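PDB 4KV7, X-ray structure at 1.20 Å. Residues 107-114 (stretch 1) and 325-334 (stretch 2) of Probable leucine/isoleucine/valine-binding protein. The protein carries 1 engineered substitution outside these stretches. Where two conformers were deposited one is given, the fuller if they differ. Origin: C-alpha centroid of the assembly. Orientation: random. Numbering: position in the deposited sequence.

Stretch 1, residues 107-114: QTKTPFFG
Stretch 2 325-334: SRSSIAAALE

Stretch 1 leaves a helix and enters a strand. Lys-109 breaks the helix in a Schellman motif, with phi/psi 56/40. Thr-110 (-101/123) and Pro-111 (-57/137) are extended, and Phe-112 and Phe-113 form the strand. Gly-114 turns back to positive phi (71/31). Stretch 2 is helical from Arg-326 through Glu-334, with Ser-325 at the N-cap position (-147/174). Its i to i+4 backbone bonds run from Ile-329 N to Ser-325 O (2.9 Å) through Glu-334 N to Ala-330 O (3.3 Å).

The two chains advance in the same sense. Thr-110 CA lies 5.6 Å from Arg-326 CA, and Pro-111 CA lies 5.9 Å from Ala-330 CA. Further along, Phe-113 meets Leu-333. The contact buries 351 Å² in total.

The polar contact centres on Arg-326, whose side chain is extended (chi1 m, then t, t). NH1 of Arg-326 donates a weak hydrogen bond to Thr-108 O, at 3.1 Å and 132°. Thr-110 OG1 sits over one guanidinium face, 3.1 Å from Arg-326 CZ. Its angles to NE and NH1 are too poor for hydrogen bonds. Instead, Thr-110 OG1 (chi1 m) donates to Thr-108 OG1 (chi1 p) at 2.8 Å.

The apolar contact begins at Pro-111, whose CA-to-CB bond points toward the helix and whose ring is C-gamma exo. Pro-111 CG lies 3.4 Å from Arg-326 O, 4.0 Å from Ala-330 CB and 4.3 Å from Ile-329 CG2. The compact ring thus packs against both helix backbone and side chains. Phe-112 (chi1 t) points away; Phe-113 (chi1 t, chi2 64°) points toward the helix. Leu-333 (m, t) places CD2 over one face of the Phe-113 ring, 4.0 Å from the centroid and 17° off the normal, a CH-pi contact.

At the helix start, Ser-325 N donates to Ser-328 OG at 2.9 Å.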

# COMPACT_ATOMS: atom_id res chain seq x y z
N GLN A 107 -12.26 17.18 9.03
CA GLN A 107 -12.98 18.43 9.23
C GLN A 107 -14.06 18.67 8.19
O GLN A 107 -15.04 19.35 8.47
CB GLN A 107 -12.02 19.63 9.37
CG GLN A 107 -11.14 19.93 8.17
CD GLN A 107 -9.88 20.69 8.58
OE1 GLN A 107 -9.46 20.63 9.74
NE2 GLN A 107 -9.28 21.41 7.64
N THR A 108 -13.91 18.06 7.02
CA THR A 108 -14.92 18.18 5.98
C THR A 108 -15.84 16.96 5.93
O THR A 108 -16.72 16.87 5.06
CB THR A 108 -14.30 18.39 4.59
OG1 THR A 108 -13.43 17.29 4.28
CG2 THR A 108 -13.50 19.69 4.56
N LYS A 109 -15.64 16.04 6.87
CA LYS A 109 -16.44 14.81 6.97
C LYS A 109 -16.42 14.00 5.67
O LYS A 109 -17.43 13.45 5.24
CB LYS A 109 -17.87 15.13 7.43
CG LYS A 109 -17.90 15.82 8.77
CD LYS A 109 -19.32 15.99 9.29
CE LYS A 109 -19.32 16.74 10.62
NZ LYS A 109 -18.69 15.95 11.72
N THR A 110 -15.24 13.95 5.06
CA THR A 110 -15.06 13.25 3.79
C THR A 110 -14.41 11.90 4.05
O THR A 110 -13.32 11.84 4.61
CB THR A 110 -14.13 14.05 2.86
OG1 THR A 110 -14.64 15.38 2.66
CG2 THR A 110 -13.99 13.37 1.51
N PRO A 111 -15.06 10.79 3.62
CA PRO A 111 -14.43 9.48 3.80
C PRO A 111 -13.06 9.43 3.14
O PRO A 111 -12.87 9.93 2.02
CB PRO A 111 -15.41 8.53 3.10
CG PRO A 111 -16.73 9.22 3.21
CD PRO A 111 -16.43 10.69 3.08
N PHE A 112 -12.10 8.83 3.84
CA PHE A 112 -10.72 8.71 3.41
C PHE A 112 -10.49 7.20 3.30
O PHE A 112 -10.20 6.53 4.30
CB PHE A 112 -9.80 9.37 4.44
CG PHE A 112 -8.37 9.54 3.99
CD1 PHE A 112 -7.99 10.63 3.21
CD2 PHE A 112 -7.41 8.61 4.34
CE1 PHE A 112 -6.68 10.78 2.80
CE2 PHE A 112 -6.09 8.77 3.93
CZ PHE A 112 -5.73 9.85 3.17
N PHE A 113 -10.69 6.65 2.10
CA PHE A 113 -10.88 5.22 1.92
C PHE A 113 -9.77 4.57 1.10
O PHE A 113 -9.41 5.05 0.03
CB PHE A 113 -12.24 4.93 1.26
CG PHE A 113 -12.43 3.47 0.94
CD1 PHE A 113 -12.49 2.54 1.96
CD2 PHE A 113 -12.52 3.03 -0.38
CE1 PHE A 113 -12.63 1.20 1.69
CE2 PHE A 113 -12.67 1.68 -0.65
CZ PHE A 113 -12.72 0.76 0.37
N GLY A 114 -9.23 3.47 1.62
CA GLY A 114 -8.30 2.65 0.87
C GLY A 114 -6.94 3.25 0.62
O GLY A 114 -6.30 2.97 -0.39
N SER A 325 -23.79 10.54 -0.99
CA SER A 325 -23.13 11.68 -0.37
C SER A 325 -21.97 11.17 0.47
O SER A 325 -21.79 9.97 0.62
CB SER A 325 -24.10 12.42 0.55
OG SER A 325 -24.47 11.58 1.64
N ARG A 326 -21.18 12.10 1.01
CA ARG A 326 -20.11 11.75 1.93
C ARG A 326 -20.66 10.90 3.07
O ARG A 326 -20.10 9.87 3.41
CB ARG A 326 -19.45 13.00 2.47
CG ARG A 326 -18.60 13.72 1.44
CD ARG A 326 -18.01 15.02 1.97
NE ARG A 326 -17.24 15.67 0.91
CZ ARG A 326 -16.72 16.89 0.99
NH1 ARG A 326 -16.85 17.60 2.10
NH2 ARG A 326 -16.06 17.39 -0.04
N SER A 327 -21.77 11.33 3.65
CA SER A 327 -22.33 10.62 4.79
C SER A 327 -22.88 9.25 4.41
O SER A 327 -22.68 8.27 5.12
CB SER A 327 -23.40 11.46 5.49
OG SER A 327 -24.50 11.71 4.64
N SER A 328 -23.57 9.16 3.28
CA SER A 328 -24.12 7.86 2.91
C SER A 328 -23.04 6.89 2.43
O SER A 328 -23.18 5.68 2.56
CB SER A 328 -25.28 7.98 1.90
OG SER A 328 -24.83 8.43 0.64
N ILE A 329 -21.93 7.41 1.89
CA ILE A 329 -20.82 6.54 1.53
C ILE A 329 -20.12 6.00 2.77
O ILE A 329 -19.82 4.81 2.83
CB ILE A 329 -19.84 7.23 0.57
CG1 ILE A 329 -20.49 7.34 -0.81
CG2 ILE A 329 -18.51 6.47 0.49
CD1 ILE A 329 -19.71 8.16 -1.80
N ALA A 330 -19.89 6.85 3.76
CA ALA A 330 -19.29 6.41 5.01
C ALA A 330 -20.15 5.31 5.63
O ALA A 330 -19.63 4.27 6.06
CB ALA A 330 -19.13 7.58 5.96
N ALA A 331 -21.46 5.52 5.65
CA ALA A 331 -22.38 4.53 6.22
C ALA A 331 -22.37 3.24 5.40
O ALA A 331 -22.37 2.14 5.96
CB ALA A 331 -23.79 5.10 6.31
N ALA A 332 -22.35 3.36 4.08
CA ALA A 332 -22.40 2.18 3.22
C ALA A 332 -21.15 1.31 3.36
O ALA A 332 -21.22 0.09 3.30
CB ALA A 332 -22.60 2.58 1.77
N LEU A 333 -20.00 1.95 3.53
CA LEU A 333 -18.77 1.21 3.76
C LEU A 333 -18.87 0.40 5.06
O LEU A 333 -18.49 -0.77 5.10
CB LEU A 333 -17.56 2.15 3.78
CG LEU A 333 -17.14 2.69 2.41
CD1 LEU A 333 -16.20 3.88 2.57
CD2 LEU A 333 -16.49 1.59 1.57
N GLU A 334 -19.41 1.02 6.11
CA GLU A 334 -19.56 0.34 7.39
C GLU A 334 -20.64 -0.75 7.35
O GLU A 334 -20.59 -1.71 8.12
CB GLU A 334 -19.85 1.35 8.50
CG GLU A 334 -18.66 2.28 8.74
CD GLU A 334 -18.87 3.26 9.87
OE1 GLU A 334 -20.03 3.44 10.31
OE2 GLU A 334 -17.87 3.85 10.32